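PDB 6C29: putative metal resistance protein from Proteus mirabilis, which probably acts as a protein-disulfide reductase of the bacterial envelope, its N-terminal periplasmic tandem immunoglobulin-fold domain priming the disulfide isomerase activity of the trimeric protein ScsC. Local coordinates for residues P11-A16 against I119-S124. Sequence-based numbering, arbitrary orientation.
Sequences PDNDHA and ILTDYS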
loop_
_atom_site.group_PDB
_atom_site.type_symbol
_atom_site.label_atom_id
_atom_site.label_comp_id
_atom_site.label_asym_id
_atom_site.label_seq_id
_atom_site.Cartn_x
_atom_site.Cartn_y
_atom_site.Cartn_z
ATOM N N PRO A 11 -12.899 3.529 -21.610
ATOM C CA PRO A 11 -13.516 2.623 -22.582
ATOM C C PRO A 11 -12.859 1.241 -22.684
ATOM O O PRO A 11 -13.551 0.250 -22.953
ATOM C CB PRO A 11 -13.356 3.390 -23.911
ATOM C CG PRO A 11 -13.303 4.810 -23.532
ATOM C CD PRO A 11 -12.630 4.863 -22.184
ATOM N N ASP A 12 -11.549 1.178 -22.480
ATOM C CA ASP A 12 -10.784 -0.059 -22.628
ATOM C C ASP A 12 -10.557 -0.830 -21.345
ATOM O O ASP A 12 -9.795 -1.794 -21.310
ATOM C CB ASP A 12 -9.472 0.274 -23.303
ATOM C CG ASP A 12 -9.693 0.651 -24.756
ATOM O OD1 ASP A 12 -9.998 -0.278 -25.544
ATOM O OD2 ASP A 12 -9.644 1.864 -25.098
ATOM N N ASN A 13 -11.171 -0.374 -20.276
ATOM C CA ASN A 13 -11.107 -1.098 -19.004
ATOM C C ASN A 13 -12.505 -1.307 -18.436
ATOM O O ASN A 13 -13.092 -0.372 -17.874
ATOM C CB ASN A 13 -10.224 -0.327 -18.027
ATOM C CG ASN A 13 -10.045 -1.046 -16.704
ATOM O OD1 ASN A 13 -10.971 -1.688 -16.217
ATOM N ND2 ASN A 13 -8.871 -0.907 -16.095
ATOM N N ASP A 14 -13.023 -2.524 -18.577
ATOM C CA ASP A 14 -14.383 -2.832 -18.162
ATOM C C ASP A 14 -14.470 -3.363 -16.742
ATOM O O ASP A 14 -15.532 -3.850 -16.337
ATOM C CB ASP A 14 -14.999 -3.853 -19.127
ATOM C CG ASP A 14 -14.255 -5.196 -19.139
ATOM O OD1 ASP A 14 -13.419 -5.473 -18.237
ATOM O OD2 ASP A 14 -14.506 -5.988 -20.083
ATOM N N HIS A 15 -13.363 -3.284 -16.004
ATOM C CA HIS A 15 -13.303 -3.931 -14.689
ATOM C C HIS A 15 -12.867 -3.036 -13.539
ATOM O O HIS A 15 -12.559 -3.546 -12.447
ATOM C CB HIS A 15 -12.357 -5.133 -14.738
ATOM C CG HIS A 15 -10.961 -4.766 -15.102
ATOM N ND1 HIS A 15 -10.477 -4.874 -16.391
ATOM C CD2 HIS A 15 -9.955 -4.257 -14.357
ATOM C CE1 HIS A 15 -9.225 -4.461 -16.413
ATOM N NE2 HIS A 15 -8.885 -4.078 -15.189
ATOM N N ALA A 16 -12.751 -1.748 -13.786
ATOM C CA ALA A 16 -12.482 -0.793 -12.724
ATOM C C ALA A 16 -13.289 0.464 -12.890
ATOM O O ALA A 16 -13.582 0.901 -13.995
ATOM C CB ALA A 16 -11.007 -0.450 -12.657
ATOM N N ILE A 119 -2.613 -4.891 -16.180
ATOM C CA ILE A 119 -3.053 -3.854 -17.103
ATOM C C ILE A 119 -2.820 -2.483 -16.468
ATOM O O ILE A 119 -3.149 -2.269 -15.306
ATOM C CB ILE A 119 -4.547 -3.990 -17.438
ATOM C CG1 ILE A 119 -4.889 -5.350 -18.039
ATOM C CG2 ILE A 119 -5.036 -2.821 -18.328
ATOM C CD1 ILE A 119 -4.270 -5.602 -19.346
ATOM N N LEU A 120 -2.276 -1.548 -17.244
ATOM C CA LEU A 120 -2.115 -0.153 -16.828
ATOM C C LEU A 120 -3.116 0.722 -17.556
ATOM O O LEU A 120 -3.188 0.698 -18.798
ATOM C CB LEU A 120 -0.687 0.318 -17.106
ATOM C CG LEU A 120 0.407 -0.561 -16.512
ATOM C CD1 LEU A 120 1.753 -0.105 -16.985
ATOM C CD2 LEU A 120 0.347 -0.520 -15.009
ATOM N N THR A 121 -3.902 1.479 -16.792
ATOM C CA THR A 121 -4.960 2.339 -17.323
ATOM C C THR A 121 -4.791 3.731 -16.736
ATOM O O THR A 121 -4.652 3.868 -15.534
ATOM C CB THR A 121 -6.361 1.799 -16.976
ATOM O OG1 THR A 121 -6.452 0.418 -17.349
ATOM C CG2 THR A 121 -7.528 2.626 -17.646
ATOM N N ASP A 122 -4.866 4.757 -17.572
ATOM C CA ASP A 122 -4.802 6.143 -17.108
ATOM C C ASP A 122 -6.192 6.730 -16.893
ATOM O O ASP A 122 -7.044 6.631 -17.772
ATOM C CB ASP A 122 -4.043 7.004 -18.100
ATOM C CG ASP A 122 -2.542 6.807 -18.022
ATOM O OD1 ASP A 122 -2.057 6.096 -17.120
ATOM O OD2 ASP A 122 -1.830 7.406 -18.867
ATOM N N TYR A 123 -6.400 7.364 -15.745
ATOM C CA TYR A 123 -7.628 8.081 -15.408
ATOM C C TYR A 123 -7.298 9.539 -15.146
ATOM O O TYR A 123 -6.426 9.830 -14.338
ATOM C CB TYR A 123 -8.303 7.460 -14.172
ATOM C CG TYR A 123 -8.807 6.066 -14.395
ATOM C CD1 TYR A 123 -7.981 4.972 -14.265
ATOM C CD2 TYR A 123 -10.128 5.825 -14.731
ATOM C CE1 TYR A 123 -8.435 3.690 -14.491
ATOM C CE2 TYR A 123 -10.581 4.557 -14.960
ATOM C CZ TYR A 123 -9.743 3.485 -14.822
ATOM O OH TYR A 123 -10.169 2.199 -15.052
ATOM N N SER A 124 -7.991 10.460 -15.802
ATOM C CA SER A 124 -7.750 11.877 -15.586
ATOM C C SER A 124 -8.635 12.370 -14.463
ATOM O O SER A 124 -9.871 12.274 -14.544
ATOM C CB SER A 124 -8.017 12.666 -16.860
ATOM O OG SER A 124 -7.076 12.321 -17.847
HETATM O O HOH W 1 -12.490 1.757 -16.318
#
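Asn-13, Thr-121 and Tyr-123 meet where the loop between strands 8-10 and 16-24 passes over strand 118-128, the outer strand of its sheet, and where Tyr-123 shows how a phenol can be tied to a loop through one bound water. The water accepts from the phenol of Tyr-123 (OH to water 2.7 Å), lying at the edge of the ring and in its plane, and donates to the backbone O of both Asn-13 and Ala-16, so one phenol serves two carbonyls of the loop.

The closest direct approaches come from the amide of Asn-13. With CG anti to its own N (chi1 -177°), it reaches across to the strand, where ND2 lies 3.0 Å from Thr-121 OG1 and 3.5 Å from Tyr-123 OH. Amide and phenol ring are steeply turned, 61° between planes. The methyl of Ala-16 packs on the same hydroxyl, CB to OH 3.7 Å, while Thr-121 CG2 lies 4.0 Å from Asn-13 CB.

Within the loop, Asn-13 OD1 accepts from His-15 N at 2.9 Å, closing an Asx turn at the corner the chain turns before strand 16-24. The same oxygen sits 3.1 Å above the imidazole plane, over its centre; that ring stacks on Trp-42, and its NE2 is hydrogen-bonded to Thr-113 OG1 on strand 104-114, the neighbour of strand 118-128.

Thus one side chain divides its work, OD1 shaping the turn and ND2 facing the strand hydroxyls, while the water supplies a donor to the carbonyls of two buried residues and joins the loop to the outer strand of a three-stranded sheet in the immunoglobulin-like, DsbD-type N-terminal domain.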